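Local coordinates for protein MstE (Scytonema sp. PCC 10023, PDB 6SBF) that probably cyclises linear isoprenoid precursors into the fused-ring scaffolds of merosterols, acting as a single-domain class II terpene cyclase, at residues F48-P51 / Q52-I56; A148-E152 / E153-A157; I350-T353 / A354-N358. The protein carries 1 engineered substitution. All blocks are in the same frame, centred on the assembly; numbering follows the deposited sequence.

Contact 1: residues F48-P51 / Q52-I56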
loop_
_atom_site.group_PDB
_atom_site.type_symbol
_atom_site.label_atom_id
_atom_site.label_comp_id
_atom_site.label_asym_id
_atom_site.label_seq_id
_atom_site.Cartn_x
_atom_site.Cartn_y
_atom_site.Cartn_z
ATOM N N PHE A 48 -1.806 -3.883 -12.389
ATOM C CA PHE A 48 -0.485 -4.490 -12.586
ATOM C C PHE A 48 -0.570 -5.605 -13.609
ATOM O O PHE A 48 -1.620 -6.223 -13.800
ATOM C CB PHE A 48 0.177 -4.943 -11.288
ATOM C CG PHE A 48 0.390 -3.830 -10.281
ATOM C CD1 PHE A 48 1.524 -3.033 -10.349
ATOM C CD2 PHE A 48 -0.553 -3.576 -9.285
ATOM C CE1 PHE A 48 1.690 -1.992 -9.442
ATOM C CE2 PHE A 48 -0.348 -2.529 -8.402
ATOM C CZ PHE A 48 0.781 -1.755 -8.464
ATOM N N ASN A 49 0.560 -5.875 -14.262
ATOM C CA ASN A 49 0.567 -6.925 -15.297
ATOM C C ASN A 49 1.962 -7.507 -15.424
ATOM O O ASN A 49 2.952 -6.712 -15.560
ATOM C CB ASN A 49 0.102 -6.366 -16.642
ATOM C CG ASN A 49 -0.203 -7.415 -17.682
ATOM O OD1 ASN A 49 -0.246 -8.606 -17.416
ATOM N ND2 ASN A 49 -0.332 -6.946 -18.893
ATOM N N PHE A 50 2.018 -8.828 -15.406
ATOM C CA PHE A 50 3.236 -9.583 -15.770
ATOM C C PHE A 50 2.916 -10.277 -17.082
ATOM O O PHE A 50 2.473 -11.431 -17.091
ATOM C CB PHE A 50 3.572 -10.590 -14.691
ATOM C CG PHE A 50 3.999 -9.979 -13.395
ATOM C CD1 PHE A 50 5.311 -9.673 -13.150
ATOM C CD2 PHE A 50 3.063 -9.690 -12.415
ATOM C CE1 PHE A 50 5.688 -9.095 -11.940
ATOM C CE2 PHE A 50 3.427 -9.165 -11.182
ATOM C CZ PHE A 50 4.744 -8.863 -10.980
ATOM N N PRO A 51 3.072 -9.605 -18.225
ATOM C CA PRO A 51 2.651 -10.168 -19.504
ATOM C C PRO A 51 3.320 -11.495 -19.834
ATOM O O PRO A 51 4.521 -11.631 -19.622
ATOM C CB PRO A 51 2.949 -9.092 -20.525
ATOM C CG PRO A 51 3.575 -7.964 -19.832
ATOM C CD PRO A 51 3.614 -8.263 -18.360
ATOM N N GLN A 52 2.479 -12.408 -20.321
ATOM C CA GLN A 52 2.860 -13.750 -20.836
ATOM C C GLN A 52 3.422 -14.523 -19.654
ATOM O O GLN A 52 4.084 -15.485 -19.848
ATOM C CB GLN A 52 3.795 -13.668 -22.046
ATOM C CG GLN A 52 3.304 -12.767 -23.164
ATOM C CD GLN A 52 4.071 -13.060 -24.438
ATOM O OE1 GLN A 52 5.286 -13.278 -24.432
ATOM N NE2 GLN A 52 3.367 -13.063 -25.559
ATOM N N ALA A 53 3.065 -14.126 -18.436
ATOM C CA ALA A 53 3.544 -14.803 -17.216
ATOM C C ALA A 53 2.373 -14.828 -16.243
ATOM O O ALA A 53 1.327 -15.442 -16.490
ATOM C CB ALA A 53 4.781 -14.100 -16.664
ATOM N N ALA A 54 2.485 -14.045 -15.217
ATOM C CA ALA A 54 1.510 -14.066 -14.102
ATOM C C ALA A 54 0.262 -13.216 -14.359
ATOM O O ALA A 54 -0.617 -13.193 -13.472
ATOM C CB ALA A 54 2.150 -13.641 -12.812
ATOM N N SER A 55 0.144 -12.504 -15.464
ATOM C CA SER A 55 -1.075 -11.765 -15.822
ATOM C C SER A 55 -1.352 -10.644 -14.811
ATOM O O SER A 55 -0.395 -10.047 -14.252
ATOM C CB SER A 55 -2.195 -12.818 -16.029
ATOM O OG SER A 55 -3.444 -12.268 -16.346
ATOM N N ILE A 56 -2.606 -10.349 -14.602
ATOM C CA ILE A 56 -3.090 -9.069 -14.003
ATOM C C ILE A 56 -3.514 -9.283 -12.546
ATOM O O ILE A 56 -4.181 -10.332 -12.245
ATOM C CB ILE A 56 -4.200 -8.499 -14.865
ATOM C CG1 ILE A 56 -3.589 -8.091 -16.208
ATOM C CG2 ILE A 56 -4.860 -7.335 -14.175
ATOM C CD1 ILE A 56 -4.582 -7.826 -17.240
#
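Phe50 and Ser55 form the hydrogen-bonded pair that closes this tight antiparallel hairpin. Phe50 N gives a nearly straight bond to Ser55 O (2.9 Å, 167°), and Ser55 N returns one to Phe50 O at 3.0 Å. Ala53 N adds a weak, bent bond to the same Phe50 O, which completes a type II turn from Phe50 to Ala53. Pro51 suits the turn's second position because its ring restricts phi to values near the -58° it adopts, whereas Gln52 takes the positive phi of the third. Ala54 and Ser55 together face Phe50, a classic beta bulge.

Two CA-H...O contacts supplement these bonds: Ile56 CA meets Phe48 O at 3.2 Å, and Asn49 CA lies 3.4 Å from Ser55 O.

Among the side chains, Asn49 turns CG anti to its N (chi1 -168°), bringing OD1 into van der Waals contact with Ile56 CG1 at 3.6 Å. The small Ala54 CB lies 3.9 Å from Phe50 CB, and Ser55 O sits at the edge of the Phe50 ring.

Tyr101 OH bonds Ser55 O, and Asn102 ND2 bonds Ala54 O and Ile56 O. Phe50 meets Phe339 and Tyr101 edge-to-face, while Phe48 and Phe50 both pack on strands 342-344 and 311-313.

Contact 2: residues A148-E152 / E153-A157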
loop_
_atom_site.group_PDB
_atom_site.type_symbol
_atom_site.label_atom_id
_atom_site.label_comp_id
_atom_site.label_asym_id
_atom_site.label_seq_id
_atom_site.Cartn_x
_atom_site.Cartn_y
_atom_site.Cartn_z
ATOM N N ALA A 148 7.289 -12.634 6.376
ATOM C CA ALA A 148 7.739 -12.907 4.996
ATOM C C ALA A 148 6.527 -12.916 4.045
ATOM O O ALA A 148 5.472 -13.419 4.393
ATOM C CB ALA A 148 8.493 -14.190 4.894
ATOM N N THR A 149 6.725 -12.468 2.820
ATOM C CA THR A 149 5.652 -12.441 1.810
ATOM C C THR A 149 5.264 -13.868 1.434
ATOM O O THR A 149 4.057 -14.209 1.397
ATOM C CB THR A 149 6.084 -11.676 0.562
ATOM O OG1 THR A 149 6.327 -10.309 0.891
ATOM C CG2 THR A 149 5.027 -11.693 -0.517
ATOM N N PHE A 150 6.230 -14.690 1.075
ATOM C CA PHE A 150 5.986 -16.017 0.497
ATOM C C PHE A 150 6.657 -17.101 1.315
ATOM O O PHE A 150 7.740 -16.904 1.876
ATOM C CB PHE A 150 6.634 -16.113 -0.875
ATOM C CG PHE A 150 5.985 -15.287 -1.945
ATOM C CD1 PHE A 150 4.683 -15.537 -2.351
ATOM C CD2 PHE A 150 6.676 -14.253 -2.552
ATOM C CE1 PHE A 150 4.108 -14.784 -3.347
ATOM C CE2 PHE A 150 6.077 -13.480 -3.528
ATOM C CZ PHE A 150 4.803 -13.769 -3.951
ATOM N N ALA A 151 6.056 -18.278 1.323
ATOM C CA ALA A 151 6.687 -19.545 1.701
ATOM C C ALA A 151 7.428 -20.079 0.473
ATOM O O ALA A 151 6.847 -20.090 -0.651
ATOM C CB ALA A 151 5.640 -20.517 2.153
ATOM N N GLU A 152 8.639 -20.540 0.707
ATOM C CA GLU A 152 9.556 -20.892 -0.387
ATOM C C GLU A 152 8.939 -21.922 -1.341
ATOM O O GLU A 152 9.063 -21.746 -2.579
ATOM C CB GLU A 152 10.859 -21.417 0.215
ATOM C CG GLU A 152 11.909 -21.703 -0.834
ATOM C CD GLU A 152 13.333 -21.910 -0.357
ATOM O OE1 GLU A 152 14.202 -22.225 -1.190
ATOM O OE2 GLU A 152 13.570 -21.718 0.831
ATOM N N GLU A 153 8.380 -22.996 -0.817
ATOM C CA GLU A 153 7.962 -24.119 -1.693
ATOM C C GLU A 153 6.752 -23.628 -2.494
ATOM O O GLU A 153 6.673 -23.971 -3.692
ATOM C CB GLU A 153 7.763 -25.387 -0.858
ATOM C CG GLU A 153 9.101 -25.956 -0.344
ATOM C CD GLU A 153 10.279 -26.106 -1.323
ATOM O OE1 GLU A 153 11.407 -25.709 -0.955
ATOM O OE2 GLU A 153 10.091 -26.643 -2.445
ATOM N N SER A 154 5.936 -22.735 -1.933
ATOM C CA SER A 154 4.741 -22.205 -2.628
ATOM C C SER A 154 5.157 -21.437 -3.877
ATOM O O SER A 154 4.543 -21.650 -4.957
ATOM C CB SER A 154 3.901 -21.377 -1.731
ATOM O OG SER A 154 3.479 -22.161 -0.663
ATOM N N ILE A 155 6.077 -20.508 -3.730
ATOM C CA ILE A 155 6.462 -19.593 -4.841
ATOM C C ILE A 155 7.382 -20.353 -5.805
ATOM O O ILE A 155 7.277 -20.130 -6.999
ATOM C CB ILE A 155 7.024 -18.259 -4.299
ATOM C CG1 ILE A 155 7.248 -17.262 -5.456
ATOM C CG2 ILE A 155 8.296 -18.408 -3.436
ATOM C CD1 ILE A 155 6.016 -16.908 -6.233
ATOM N N ARG A 156 8.220 -21.256 -5.326
ATOM C CA ARG A 156 8.937 -22.171 -6.240
ATOM C C ARG A 156 7.966 -22.999 -7.109
ATOM O O ARG A 156 8.295 -23.226 -8.307
ATOM C CB ARG A 156 9.866 -23.096 -5.454
ATOM C CG ARG A 156 11.193 -22.443 -5.099
ATOM C CD ARG A 156 12.157 -23.469 -4.506
ATOM N NE ARG A 156 13.360 -22.903 -3.906
ATOM C CZ ARG A 156 14.384 -22.404 -4.582
ATOM N NH1 ARG A 156 15.442 -21.931 -3.939
ATOM N NH2 ARG A 156 14.335 -22.357 -5.903
ATOM N N ALA A 157 6.883 -23.550 -6.519
ATOM C CA ALA A 157 5.947 -24.453 -7.245
ATOM C C ALA A 157 5.285 -23.635 -8.354
ATOM O O ALA A 157 5.066 -24.131 -9.406
ATOM C CB ALA A 157 4.907 -25.070 -6.327
#
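Glu152 and Arg156, one helical turn apart, form a salt bridge in which two of the arginine's nitrogens, NE and NH1, converge on a single carboxylate oxygen. Arg156 NE reaches the anti lone pair of Glu152 OE1 at 2.9 Å, and Arg156 NH1 approaches the same OE1 at 3.0 Å, nearly in line with its C-O bond. OE1 sits at the guanidinium edge, almost in plane, although the two flat groups are turned 38° apart. Glu152 extends with CG trans to its own N (chi1 -175°), which lays it alongside the arginine chain. Arg156 NH1 also bonds Val167 O, so a lysine in its place would probably lose the side-on grip and leave Glu152 OE1 or the Val167 carbonyl without its mate.

In the backbone, Arg156 N bonds Glu152 O at 2.9 Å and Ile155 N bonds Ala151 O at 3.2 Å, starting helix 152-158 behind Ala151 at the N-cap.

Farther out, Ile155 CD1 stands over one face of the Phe150 ring in a CH-pi contact, 4.1 Å from the centroid; Thr149 CG2 lies over the opposite face. The branched isoleucine also brings its CG2 to within 3.8 Å of Phe150 CB.

Chemically, the first turn is two-sided: apolar groups tie it to the preceding loop, while a charged pair lies near the surface. Glu153 OE1, 4.5 Å from Glu152 OE1, probably disfavours two full negative charges side by side, and Arg156 is likely to offset part of that.

Contact 3: residues I350-T353 / A354-N358; sequences IFTT and ATVVN
Ile350 to Thr353 each offer a carbonyl to the NH four residues on, a regular alpha-helical ladder whose bonds run from 2.9 Å for Ile350 O to Ala354 N up to 3.2 Å for Phe351 O to Thr355 N. That longest rung has a second donor: Thr355 OG1 reaches Phe351 O at 2.8 Å, and the two donors come from opposite faces of the carbonyl plane. The hydroxyl gets there because chi1 of -53° sets OG1 beside the backbone N, folding it back along the preceding turn. Threonine suits this place because its buried hydroxyl is held twice, by Phe351 O within the helix and by the OH of Tyr64 outside it, whose ring also stacks on that of Phe351.

This is the start of helix 350-363 in the alpha6-alpha6 barrel, where helices 18-37, 59-69 and 265-275 lie against it, and where Asp47 OD2 accepts from Ile350 N and Phe351 N, Thr352 OG1 bonds Asp346 OD2 and Thr353 OG1 meets Ser349 O.

Ala354 CB lies 3.4 Å from Ile350 O; so small a side chain lets Val65 and Met68 of helix 59-69 come close. Val356 CG2 touches Thr352 O at 3.3 Å, and Val357 CG1 rests 3.5 Å from Thr353 O.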
loop_
_atom_site.group_PDB
_atom_site.type_symbol
_atom_site.label_atom_id
_atom_site.label_comp_id
_atom_site.label_asym_id
_atom_site.label_seq_id
_atom_site.Cartn_x
_atom_site.Cartn_y
_atom_site.Cartn_z
ATOM N N ILE A 350 -5.582 2.446 -11.062
ATOM C CA ILE A 350 -6.565 2.185 -9.992
ATOM C C ILE A 350 -5.836 2.182 -8.636
ATOM O O ILE A 350 -6.307 2.825 -7.674
ATOM C CB ILE A 350 -7.258 0.859 -10.295
ATOM C CG1 ILE A 350 -8.223 1.045 -11.479
ATOM C CG2 ILE A 350 -7.985 0.333 -9.053
ATOM C CD1 ILE A 350 -8.779 -0.291 -12.016
ATOM N N PHE A 351 -4.671 1.544 -8.572
ATOM C CA PHE A 351 -3.916 1.442 -7.309
ATOM C C PHE A 351 -3.525 2.856 -6.879
ATOM O O PHE A 351 -3.707 3.217 -5.683
ATOM C CB PHE A 351 -2.722 0.513 -7.515
ATOM C CG PHE A 351 -2.163 -0.105 -6.254
ATOM C CD1 PHE A 351 -1.203 0.540 -5.482
ATOM C CD2 PHE A 351 -2.655 -1.319 -5.815
ATOM C CE1 PHE A 351 -0.680 -0.117 -4.383
ATOM C CE2 PHE A 351 -2.143 -1.958 -4.714
ATOM C CZ PHE A 351 -1.118 -1.367 -4.006
ATOM N N THR A 352 -2.971 3.674 -7.768
ATOM C CA THR A 352 -2.580 5.051 -7.428
ATOM C C THR A 352 -3.803 5.868 -7.014
ATOM O O THR A 352 -3.741 6.573 -6.019
ATOM C CB THR A 352 -1.812 5.705 -8.601
ATOM O OG1 THR A 352 -0.595 5.002 -8.891
ATOM C CG2 THR A 352 -1.441 7.133 -8.269
ATOM N N THR A 353 -4.837 5.839 -7.830
ATOM C CA THR A 353 -6.012 6.677 -7.547
ATOM C C THR A 353 -6.624 6.334 -6.178
ATOM O O THR A 353 -6.996 7.255 -5.455
ATOM C CB THR A 353 -7.014 6.523 -8.699
ATOM O OG1 THR A 353 -6.421 7.057 -9.895
ATOM C CG2 THR A 353 -8.267 7.332 -8.444
ATOM N N ALA A 354 -6.728 5.060 -5.871
ATOM C CA ALA A 354 -7.281 4.682 -4.559
ATOM C C ALA A 354 -6.414 5.233 -3.432
ATOM O O ALA A 354 -6.941 5.650 -2.397
ATOM C CB ALA A 354 -7.418 3.184 -4.501
ATOM N N THR A 355 -5.101 5.160 -3.608
ATOM C CA THR A 355 -4.186 5.682 -2.590
ATOM C C THR A 355 -4.412 7.169 -2.395
ATOM O O THR A 355 -4.476 7.665 -1.228
ATOM C CB THR A 355 -2.748 5.394 -3.014
ATOM O OG1 THR A 355 -2.516 4.018 -3.329
ATOM C CG2 THR A 355 -1.798 5.791 -1.913
ATOM N N VAL A 356 -4.432 7.922 -3.472
ATOM C CA VAL A 356 -4.592 9.373 -3.407
ATOM C C VAL A 356 -5.923 9.705 -2.737
ATOM O O VAL A 356 -5.962 10.577 -1.824
ATOM C CB VAL A 356 -4.440 10.077 -4.761
ATOM C CG1 VAL A 356 -4.757 11.550 -4.637
ATOM C CG2 VAL A 356 -3.054 9.785 -5.366
ATOM N N VAL A 357 -7.009 9.094 -3.183
ATOM C CA VAL A 357 -8.327 9.520 -2.640
ATOM C C VAL A 357 -8.349 9.199 -1.133
ATOM O O VAL A 357 -8.855 10.019 -0.337
ATOM C CB VAL A 357 -9.479 8.944 -3.471
ATOM C CG1 VAL A 357 -9.588 7.523 -3.190
ATOM C CG2 VAL A 357 -10.725 9.739 -3.176
ATOM N N ASN A 358 -7.777 8.089 -0.693
ATOM C CA ASN A 358 -7.726 7.788 0.742
ATOM C C ASN A 358 -6.997 8.896 1.514
ATOM O O ASN A 358 -7.445 9.365 2.576
ATOM C CB ASN A 358 -7.130 6.427 0.946
ATOM C CG ASN A 358 -6.810 6.138 2.380
ATOM O OD1 ASN A 358 -5.797 6.593 2.882
ATOM N ND2 ASN A 358 -7.647 5.335 3.023
#

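How the contacts relate
The three contacts follow one another along the chain: the hairpin of contact 1 near the start, the first turn of helix 152-158 in contact 2, and helix 350-363 of contact 3 at the end. Contacts 1 and 3 have centres about 21 Å apart yet touch, Phe48 CE2 lying 3.7 Å from Phe351 CD2 in an aromatic cluster that includes Trp60. The nearest atoms of contact 2 are about 8 Å from contact 1 and about 13 Å from contact 3. The hairpin thus packs against the start of helix 350-363, joining chain segments some 300 residues apart, while contact 2 is local surface structure across the chain's centre from contact 3.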